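Local coordinates for phenolpthiocerol synthesis type-I polyketide synthase ppsA (Mycobacterium bovis, PDB 7AKC) that transfers acyl extender units through its acyltransferase domain, as part of a polyketide synthase that probably assembles the lipid core of phthiocerols and phenolphthiocerols, at the sodium ion site. Residues are numbered along the deposited sequence; one frame, centred on the assembly and turned at random.

The sodium ion site. Residues 276-285. With NA (sodium ion), chain B.
This sodium site in the acyltransferase domain is built from backbone carbonyls, where helix 270-278 ends and the chain loops round towards strand 287-290. Backbone carbonyl oxygens bind the metal. Ser276 O, from the last turn of the helix, comes in at 2.3 Å from NA. On the far side, Gly283 O also lies 2.3 Å from NA, and the two subtend 154° at the ion. Ser279 O is bound at 2.3 Å from NA, nearly opposite the water, with an angle of 172° between them. Ala281 O binds at 2.4 Å from NA. Roughly opposite Ala281 O, Ala277 O stands off at 3.1 Å from NA, a longer contact that probably belongs to a loose outer part of the shell. The modelled ligands fall between square pyramid and trigonal bipyramid; with Ala277 O the shell would tend towards an octahedron, and further weak ligands may be unseen.

No side chain reaches the metal. The loop itself shapes the cage: Asp282 and Gly283 both have positive phi, a bend that seems to let the carbonyls of Ala281 and Gly283 turn inwards, while the Asp282 carboxylate stays off the ion. Partial negative charge on the carbonyls should suit a small monovalent cation. The sodium seems to tie the helix end to the following loop, a likely structural role; it may equally have been picked up from the crystallisation solution. Although the loop's glycine spacing resembles a dinucleotide-binding pattern, here it wraps a cation.

Water 1 is bound to NA at 2.5 Å. It sits beside the rim of the Tyr285 ring, level with its plane, as does the carbonyl carbon of Ala277.

A hydrogen bond braces the turn. Ser279 swings OG anti to its own backbone N (chi1 171°), beside its carbonyl carbon, and OG accepts the amide N-H of Ala281, nearly straight, with Ala281 N 3.1 Å from Ser279 OG.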
loop_
_atom_site.group_PDB
_atom_site.type_symbol
_atom_site.label_atom_id
_atom_site.label_comp_id
_atom_site.label_asym_id
_atom_site.label_seq_id
_atom_site.Cartn_x
_atom_site.Cartn_y
_atom_site.Cartn_z
ATOM N N SER A 276 -2.642 -6.104 13.333
ATOM C CA SER A 276 -3.614 -7.217 13.451
ATOM C C SER A 276 -2.895 -8.532 13.189
ATOM O O SER A 276 -3.100 -9.523 13.897
ATOM C CB SER A 276 -4.734 -7.041 12.438
ATOM O OG SER A 276 -5.638 -8.136 12.482
ATOM N N ALA A 277 -2.061 -8.567 12.146
ATOM C CA ALA A 277 -1.295 -9.789 11.829
ATOM C C ALA A 277 -0.387 -10.168 13.007
ATOM O O ALA A 277 -0.371 -11.328 13.438
ATOM C CB ALA A 277 -0.458 -9.546 10.558
ATOM N N GLY A 278 0.277 -9.183 13.607
ATOM C CA GLY A 278 1.177 -9.443 14.735
ATOM C C GLY A 278 0.461 -9.850 16.022
ATOM O O GLY A 278 1.056 -10.502 16.897
ATOM N N SER A 279 -0.829 -9.518 16.131
ATOM C CA SER A 279 -1.655 -9.772 17.303
ATOM C C SER A 279 -2.068 -11.251 17.376
ATOM O O SER A 279 -2.291 -11.841 16.329
ATOM C CB SER A 279 -2.944 -8.958 17.193
ATOM O OG SER A 279 -3.869 -9.324 18.215
ATOM N N GLY A 280 -2.237 -11.812 18.574
ATOM C CA GLY A 280 -2.764 -13.181 18.678
ATOM C C GLY A 280 -4.193 -13.309 18.160
ATOM O O GLY A 280 -4.666 -14.416 17.901
ATOM N N ALA A 281 -4.921 -12.182 18.022
ATOM C CA ALA A 281 -6.301 -12.209 17.520
ATOM C C ALA A 281 -6.266 -12.651 16.064
ATOM O O ALA A 281 -5.486 -12.107 15.283
ATOM C CB ALA A 281 -6.945 -10.838 17.647
ATOM N N ASP A 282 -7.091 -13.683 15.720
ATOM C CA ASP A 282 -7.142 -14.352 14.421
ATOM C C ASP A 282 -5.823 -15.099 14.127
ATOM O O ASP A 282 -5.579 -15.448 12.972
ATOM C CB ASP A 282 -7.436 -13.348 13.289
ATOM C CG ASP A 282 -8.679 -12.513 13.583
ATOM O OD1 ASP A 282 -9.610 -13.040 14.246
ATOM O OD2 ASP A 282 -8.698 -11.315 13.200
ATOM N N GLY A 283 -4.995 -15.329 15.150
ATOM C CA GLY A 283 -3.706 -15.959 14.975
ATOM C C GLY A 283 -2.597 -14.940 14.800
ATOM O O GLY A 283 -2.731 -13.977 14.028
ATOM N N ALA A 284 -1.486 -15.148 15.484
ATOM C CA ALA A 284 -0.335 -14.248 15.366
ATOM C C ALA A 284 0.706 -14.757 14.381
ATOM O O ALA A 284 0.956 -15.966 14.281
ATOM C CB ALA A 284 0.296 -13.997 16.729
ATOM N N TYR A 285 1.290 -13.821 13.627
ATOM C CA TYR A 285 2.334 -14.091 12.643
ATOM C C TYR A 285 3.583 -13.354 13.091
ATOM O O TYR A 285 3.483 -12.196 13.511
ATOM C CB TYR A 285 1.911 -13.624 11.241
ATOM C CG TYR A 285 0.609 -14.245 10.789
ATOM C CD1 TYR A 285 -0.608 -13.726 11.201
ATOM C CD2 TYR A 285 0.595 -15.357 9.958
ATOM C CE1 TYR A 285 -1.803 -14.326 10.851
ATOM C CE2 TYR A 285 -0.598 -15.956 9.581
ATOM C CZ TYR A 285 -1.800 -15.434 10.029
ATOM O OH TYR A 285 -2.998 -15.995 9.670
HETATM NA NA NA B . -3.362 -11.752 14.243
HETATM O O HOH W 1 -4.218 -11.851 11.937
#